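Local coordinates for rutinosidase (Aspergillus niger, PDB 6I1A), which is a secreted family 5 glycoside hydrolase that cleaves rutinosides and probably also acts on beta-1,3-glucans, at residues D51-C56 / T152-W157; L55-G60 / S105-S110. All coordinates share one frame; numbering follows the deposited sequence.

Interaction 1: D51-C56 / T152-W157; sequences DEWGLC and TGHWYW. With NAG (2-acetamido-2-deoxy-beta-D-glucopyranose), chain D; EDO (1,2-ethanediol), chain I.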
loop_
_atom_site.group_PDB
_atom_site.type_symbol
_atom_site.label_atom_id
_atom_site.label_comp_id
_atom_site.label_asym_id
_atom_site.label_seq_id
_atom_site.Cartn_x
_atom_site.Cartn_y
_atom_site.Cartn_z
ATOM N N ASP A 51 -13.918 -18.891 15.146
ATOM C CA ASP A 51 -15.039 -18.014 14.719
ATOM C C ASP A 51 -16.250 -18.201 15.624
ATOM O O ASP A 51 -16.337 -19.183 16.381
ATOM C CB ASP A 51 -15.356 -18.278 13.257
ATOM C CG ASP A 51 -15.647 -19.718 12.866
ATOM O OD1 ASP A 51 -15.679 -20.623 13.803
ATOM O OD2 ASP A 51 -15.834 -19.979 11.635
ATOM N N GLU A 52 -17.150 -17.233 15.591
ATOM C CA GLU A 52 -18.405 -17.275 16.334
ATOM C C GLU A 52 -19.169 -18.539 15.898
ATOM O O GLU A 52 -19.785 -19.199 16.785
ATOM C CB GLU A 52 -19.226 -16.000 16.095
ATOM C CG GLU A 52 -20.567 -16.022 16.805
ATOM C CD GLU A 52 -21.414 -14.782 16.678
ATOM O OE1 GLU A 52 -20.907 -13.730 16.257
ATOM O OE2 GLU A 52 -22.615 -14.912 17.073
ATOM N N TRP A 53 -19.203 -18.807 14.614
ATOM C CA TRP A 53 -19.866 -20.019 14.036
ATOM C C TRP A 53 -19.448 -21.265 14.813
ATOM O O TRP A 53 -20.294 -22.001 15.351
ATOM C CB TRP A 53 -19.509 -20.105 12.559
ATOM C CG TRP A 53 -20.168 -21.236 11.825
ATOM C CD1 TRP A 53 -19.828 -22.555 11.879
ATOM C CD2 TRP A 53 -21.171 -21.128 10.783
ATOM N NE1 TRP A 53 -20.587 -23.283 10.982
ATOM C CE2 TRP A 53 -21.408 -22.439 10.300
ATOM C CE3 TRP A 53 -21.910 -20.070 10.250
ATOM C CZ2 TRP A 53 -22.367 -22.697 9.313
ATOM C CZ3 TRP A 53 -22.809 -20.322 9.239
ATOM C CH2 TRP A 53 -23.034 -21.615 8.793
ATOM N N GLY A 54 -18.149 -21.496 14.937
ATOM C CA GLY A 54 -17.631 -22.705 15.615
ATOM C C GLY A 54 -17.817 -22.623 17.116
ATOM O O GLY A 54 -18.007 -23.681 17.751
ATOM N N LEU A 55 -17.713 -21.458 17.738
ATOM C CA LEU A 55 -18.049 -21.299 19.182
ATOM C C LEU A 55 -19.487 -21.752 19.437
ATOM O O LEU A 55 -19.760 -22.522 20.406
ATOM C CB LEU A 55 -17.822 -19.849 19.598
ATOM C CG LEU A 55 -18.221 -19.494 21.019
ATOM C CD1 LEU A 55 -17.255 -18.442 21.580
ATOM C CD2 LEU A 55 -19.644 -19.024 21.112
ATOM N N CYS A 56 -20.411 -21.356 18.586
ATOM C CA CYS A 56 -21.830 -21.716 18.782
ATOM C C CYS A 56 -22.007 -23.209 18.543
ATOM O O CYS A 56 -22.742 -23.847 19.364
ATOM C CB CYS A 56 -22.684 -20.902 17.823
ATOM S SG CYS A 56 -24.429 -20.830 18.267
ATOM N N THR A 152 -15.157 -18.511 9.387
ATOM C CA THR A 152 -13.859 -18.789 8.764
ATOM C C THR A 152 -14.017 -19.661 7.546
ATOM O O THR A 152 -14.703 -20.730 7.637
ATOM C CB THR A 152 -12.894 -19.406 9.778
ATOM O OG1 THR A 152 -12.821 -18.565 10.899
ATOM C CG2 THR A 152 -11.515 -19.597 9.169
ATOM N N GLY A 153 -13.452 -19.306 6.410
ATOM C CA GLY A 153 -13.480 -20.112 5.199
ATOM C C GLY A 153 -14.754 -19.974 4.388
ATOM O O GLY A 153 -14.823 -20.637 3.341
ATOM N N HIS A 154 -15.686 -19.063 4.719
ATOM C CA HIS A 154 -16.947 -18.891 3.965
ATOM C C HIS A 154 -16.877 -17.681 3.040
ATOM O O HIS A 154 -16.854 -16.545 3.541
ATOM C CB HIS A 154 -18.161 -18.764 4.876
ATOM C CG HIS A 154 -18.507 -19.969 5.685
ATOM N ND1 HIS A 154 -19.802 -20.122 6.201
ATOM C CD2 HIS A 154 -17.797 -21.031 6.100
ATOM C CE1 HIS A 154 -19.807 -21.217 6.938
ATOM N NE2 HIS A 154 -18.633 -21.839 6.892
ATOM N N TRP A 155 -16.892 -17.934 1.753
ATOM C CA TRP A 155 -16.996 -16.907 0.683
ATOM C C TRP A 155 -18.178 -17.180 -0.244
ATOM O O TRP A 155 -18.232 -16.655 -1.320
ATOM C CB TRP A 155 -15.700 -16.833 -0.121
ATOM C CG TRP A 155 -14.477 -16.229 0.493
ATOM C CD1 TRP A 155 -14.142 -14.903 0.428
ATOM C CD2 TRP A 155 -13.399 -16.918 1.137
ATOM N NE1 TRP A 155 -12.912 -14.734 0.979
ATOM C CE2 TRP A 155 -12.426 -15.937 1.425
ATOM C CE3 TRP A 155 -13.141 -18.252 1.482
ATOM C CZ2 TRP A 155 -11.201 -16.220 2.042
ATOM C CZ3 TRP A 155 -11.927 -18.537 2.060
ATOM C CH2 TRP A 155 -10.976 -17.540 2.351
ATOM N N TYR A 156 -19.126 -17.987 0.252
ATOM C CA TYR A 156 -20.208 -18.476 -0.603
ATOM C C TYR A 156 -21.176 -17.389 -1.046
ATOM O O TYR A 156 -21.932 -17.595 -2.035
ATOM C CB TYR A 156 -21.003 -19.600 0.100
ATOM C CG TYR A 156 -20.147 -20.759 0.593
ATOM C CD1 TYR A 156 -19.641 -21.681 -0.343
ATOM C CD2 TYR A 156 -19.778 -20.932 1.902
ATOM C CE1 TYR A 156 -18.870 -22.772 0.078
ATOM C CE2 TYR A 156 -19.006 -22.019 2.339
ATOM C CZ TYR A 156 -18.531 -22.904 1.399
ATOM O OH TYR A 156 -17.721 -23.948 1.821
ATOM N N TRP A 157 -21.218 -16.254 -0.370
ATOM C CA TRP A 157 -22.144 -15.166 -0.726
ATOM C C TRP A 157 -21.968 -14.696 -2.177
ATOM O O TRP A 157 -22.947 -14.371 -2.863
ATOM C CB TRP A 157 -21.935 -14.021 0.236
ATOM C CG TRP A 157 -22.779 -12.804 0.015
ATOM C CD1 TRP A 157 -24.011 -12.586 0.548
ATOM C CD2 TRP A 157 -22.394 -11.603 -0.660
ATOM N NE1 TRP A 157 -24.453 -11.342 0.191
ATOM C CE2 TRP A 157 -23.461 -10.687 -0.510
ATOM C CE3 TRP A 157 -21.258 -11.171 -1.335
ATOM C CZ2 TRP A 157 -23.476 -9.418 -1.077
ATOM C CZ3 TRP A 157 -21.243 -9.886 -1.846
ATOM C CH2 TRP A 157 -22.301 -9.006 -1.684
HETATM C C1 NAG D . -25.581 -20.838 -2.875
HETATM C C2 NAG D . -26.278 -21.898 -3.719
HETATM C C3 NAG D . -26.830 -22.938 -2.732
HETATM C C4 NAG D . -25.720 -23.467 -1.876
HETATM C C5 NAG D . -24.985 -22.381 -1.085
HETATM C C6 NAG D . -23.722 -22.884 -0.373
HETATM C C7 NAG D . -27.306 -21.268 -5.819
HETATM C C8 NAG D . -28.518 -20.633 -6.407
HETATM N N2 NAG D . -27.329 -21.342 -4.508
HETATM O O3 NAG D . -27.318 -24.080 -3.510
HETATM O O4 NAG D . -26.263 -24.363 -0.857
HETATM O O5 NAG D . -24.569 -21.394 -2.039
HETATM O O6 NAG D . -23.332 -21.833 0.519
HETATM O O7 NAG D . -26.352 -21.717 -6.469
HETATM C C1 EDO I . -10.927 -15.636 11.796
HETATM O O1 EDO I . -11.899 -15.937 10.839
HETATM C C2 EDO I . -9.628 -16.049 11.320
HETATM O O2 EDO I . -9.479 -17.466 11.257
HETATM O O HOH W 1 -15.656 -22.092 9.957
#

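Interaction 2: L55-G60 / S105-S110; sequences LCEHLG and SSQLYS. With EDO (1,2-ethanediol), chain V.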
loop_
_atom_site.group_PDB
_atom_site.type_symbol
_atom_site.label_atom_id
_atom_site.label_comp_id
_atom_site.label_asym_id
_atom_site.label_seq_id
_atom_site.Cartn_x
_atom_site.Cartn_y
_atom_site.Cartn_z
ATOM N N LEU A 55 -17.713 -21.458 17.738
ATOM C CA LEU A 55 -18.049 -21.299 19.182
ATOM C C LEU A 55 -19.487 -21.752 19.437
ATOM O O LEU A 55 -19.760 -22.522 20.406
ATOM C CB LEU A 55 -17.822 -19.849 19.598
ATOM C CG LEU A 55 -18.221 -19.494 21.019
ATOM C CD1 LEU A 55 -17.255 -18.442 21.580
ATOM C CD2 LEU A 55 -19.644 -19.024 21.112
ATOM N N CYS A 56 -20.411 -21.356 18.586
ATOM C CA CYS A 56 -21.830 -21.716 18.782
ATOM C C CYS A 56 -22.007 -23.209 18.543
ATOM O O CYS A 56 -22.742 -23.847 19.364
ATOM C CB CYS A 56 -22.684 -20.902 17.823
ATOM S SG CYS A 56 -24.429 -20.830 18.267
ATOM N N GLU A 57 -21.390 -23.750 17.510
ATOM C CA GLU A 57 -21.433 -25.202 17.241
ATOM C C GLU A 57 -20.891 -25.942 18.480
ATOM O O GLU A 57 -21.512 -26.950 18.955
ATOM C CB GLU A 57 -20.627 -25.556 16.016
ATOM C CG GLU A 57 -20.591 -27.049 15.695
ATOM C CD GLU A 57 -20.242 -27.423 14.275
ATOM O OE1 GLU A 57 -19.828 -26.569 13.536
ATOM O OE2 GLU A 57 -20.411 -28.609 13.920
ATOM N N HIS A 58 -19.759 -25.505 19.009
ATOM C CA HIS A 58 -19.138 -26.197 20.175
ATOM C C HIS A 58 -20.074 -26.181 21.364
ATOM O O HIS A 58 -20.151 -27.225 22.098
ATOM C CB HIS A 58 -17.841 -25.441 20.524
ATOM C CG HIS A 58 -17.270 -25.780 21.862
ATOM N ND1 HIS A 58 -16.817 -27.076 22.149
ATOM C CD2 HIS A 58 -17.180 -25.086 22.995
ATOM C CE1 HIS A 58 -16.395 -27.095 23.424
ATOM N NE2 HIS A 58 -16.605 -25.900 23.974
ATOM N N LEU A 59 -20.756 -25.083 21.654
ATOM C CA LEU A 59 -21.629 -24.960 22.834
ATOM C C LEU A 59 -22.950 -25.734 22.646
ATOM O O LEU A 59 -23.662 -25.926 23.647
ATOM C CB LEU A 59 -21.904 -23.497 23.150
ATOM C CG LEU A 59 -20.739 -22.658 23.677
ATOM C CD1 LEU A 59 -21.152 -21.210 23.830
ATOM C CD2 LEU A 59 -20.223 -23.230 24.993
ATOM N N GLY A 60 -23.307 -26.039 21.427
ATOM C CA GLY A 60 -24.555 -26.764 21.102
ATOM C C GLY A 60 -25.747 -26.069 21.721
ATOM O O GLY A 60 -25.932 -24.848 21.574
ATOM N N SER A 105 -29.909 -23.224 7.675
ATOM C CA SER A 105 -28.554 -23.746 7.359
ATOM C C SER A 105 -27.469 -22.918 8.062
ATOM O O SER A 105 -26.292 -23.134 7.750
ATOM C CB SER A 105 -28.322 -23.780 5.877
ATOM O OG SER A 105 -28.457 -22.485 5.318
ATOM N N SER A 106 -27.853 -22.020 8.974
ATOM C CA SER A 106 -26.855 -21.170 9.674
ATOM C C SER A 106 -26.605 -21.653 11.106
ATOM O O SER A 106 -27.579 -21.876 11.837
ATOM C CB SER A 106 -27.287 -19.728 9.684
ATOM O OG SER A 106 -26.378 -18.944 10.441
ATOM N N GLN A 107 -25.329 -21.801 11.467
ATOM C CA GLN A 107 -24.912 -22.141 12.849
ATOM C C GLN A 107 -24.836 -20.905 13.719
ATOM O O GLN A 107 -24.630 -21.051 14.957
ATOM C CB GLN A 107 -23.555 -22.809 12.883
ATOM C CG GLN A 107 -23.510 -24.249 13.244
ATOM C CD GLN A 107 -24.008 -24.663 14.609
ATOM O OE1 GLN A 107 -24.423 -23.899 15.528
ATOM N NE2 GLN A 107 -23.975 -25.960 14.714
ATOM N N LEU A 108 -24.988 -19.690 13.158
ATOM C CA LEU A 108 -25.033 -18.505 14.014
ATOM C C LEU A 108 -26.334 -18.476 14.807
ATOM O O LEU A 108 -27.377 -18.899 14.248
ATOM C CB LEU A 108 -24.854 -17.234 13.184
ATOM C CG LEU A 108 -23.518 -17.136 12.440
ATOM C CD1 LEU A 108 -23.523 -15.904 11.556
ATOM C CD2 LEU A 108 -22.348 -17.146 13.393
ATOM N N TYR A 109 -26.285 -17.948 16.010
ATOM C CA TYR A 109 -27.446 -17.927 16.904
ATOM C C TYR A 109 -28.393 -16.778 16.533
ATOM O O TYR A 109 -27.985 -15.619 16.377
ATOM C CB TYR A 109 -26.982 -17.741 18.354
ATOM C CG TYR A 109 -28.096 -17.545 19.341
ATOM C CD1 TYR A 109 -29.008 -18.577 19.591
ATOM C CD2 TYR A 109 -28.232 -16.366 20.036
ATOM C CE1 TYR A 109 -30.040 -18.387 20.488
ATOM C CE2 TYR A 109 -29.244 -16.181 20.969
ATOM C CZ TYR A 109 -30.140 -17.211 21.193
ATOM O OH TYR A 109 -31.153 -16.988 22.097
ATOM N N SER A 110 -29.699 -17.114 16.394
ATOM C CA SER A 110 -30.804 -16.160 16.238
ATOM C C SER A 110 -31.579 -16.065 17.559
ATOM O O SER A 110 -32.229 -17.082 17.937
ATOM C CB SER A 110 -31.749 -16.579 15.141
ATOM O OG SER A 110 -31.159 -16.460 13.856
HETATM C C1 EDO V . -26.267 -19.267 5.816
HETATM O O1 EDO V . -27.341 -19.685 4.929
HETATM C C2 EDO V . -25.097 -20.219 6.031
HETATM O O2 EDO V . -24.027 -20.234 5.010
#

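Interaction 1: D51-C56 / T152-W157
Asp51 and Thr152 form the polar half of this contact. The backbone N of Thr152 donates to Asp51 OD2 at 2.8 Å, with an N-H...O angle of 147°. It meets the anti lone pair of that oxygen, the one turned away from OD1. A water gives a second link: it donates to Asp51 OD2 at 2.7 Å and to Thr152 O at 2.9 Å. Thr152 OG1 is a looser neighbour of OD2. The threonine hydroxyl, OG1, is hydrogen-bonded to Ser50 OG and, at 2.8 Å, to O1 of an ethanediol probably left from crystallisation.

The other carboxylate oxygen serves the helix. Asp51 is the N-cap of helix 52-59. Its CG sits between the backbone N and the carbonyl carbon (chi1 54°), which leaves the carboxylate near the first turn. Gly54 N reaches OD1 at 2.9 Å from well above the carboxylate plane. One buried side chain thus caps a helix and holds a loop. The partly positive N-terminus of the helix would probably help stabilise a negative charge on Asp51.

The fold is the TIM barrel of glycoside hydrolase family 5. Segment 152-157 belongs to the loop between strand 131-136 and helix 161-179. The contact ties this beta-alpha loop to the short helix 52-59, which comes after strand 22-26 and helix 39-45.

The aromatic half is a T-shaped stack of His154 on Trp53. The imidazole edge points at the six-membered ring of the indole, with the planes at 73° and the centroids 4.7 Å apart. His154 CE1 does the touching, offset toward the rim, and comes closest to Trp53 CH2 at 3.7 Å. His154 ND1 is hydrogen-bonded to Glu150 OE1, which helps fix the rotation of the imidazole.

Interaction 2: L55-G60 / S105-S110
Cys56 meets the backbone of Gln107 and the side chain of Tyr109. Its SG, anti to the backbone N (chi1 -162°), lies 3.3 Å from Gln107 O. On the Tyr109 side SG touches CB at 4.0 Å. The tyrosine ring leads away from this helix toward helix 63-73, and its OH is hydrogen-bonded to Glu68 OE2. The same sulfur is in the disulfide to Cys63, so the cystine packs against the loop.

Glu57, one residue on, presents its aliphatic part to the amide of Gln107. Gln107 bends at chi2 (-61°), and its amide comes to lie alongside the helix backbone. NE2 is 3.6 Å from Glu57 CB, while OE1 lies 3.7 Å from Glu57 CA. The two side chains cross at about a right angle. The carboxylate and amide planes are nearly parallel, 16° apart, and no hydrogen bond joins the pair.

The loop has its own brace, an ST turn in which Leu108 N donates to Ser106 OG at 3.1 Å. The loop itself lies between strand 90-95 and helix 113-128 of the barrel. Across the contact no hydrogen bond forms, so the helix and this loop are held here by van der Waals packing.

How the interactions relate
Interactions 1 and 2 both use helix 52-59. Their segments overlap at Leu55 and Cys56, but of the two only Cys56 touches a partner segment, and only in interaction 2. Their centres are about 10 Å apart. The N-terminal end of the helix meets loop 152-157. Cys56 and Glu57, further along it, meet loop 105-110. Trp53 joins the two contacts: beyond its stack in interaction 1, its CE2 lies 3.4 Å from Gln107 CB. Glu150, the partner of His154, is also hydrogen-bonded to the ethanediol held by Ser105. The helix thus links two loops that follow strands 90-95 and 131-136, neighbours in the barrel sheet. In TIM-barrel enzymes such loops surround the catalytic end.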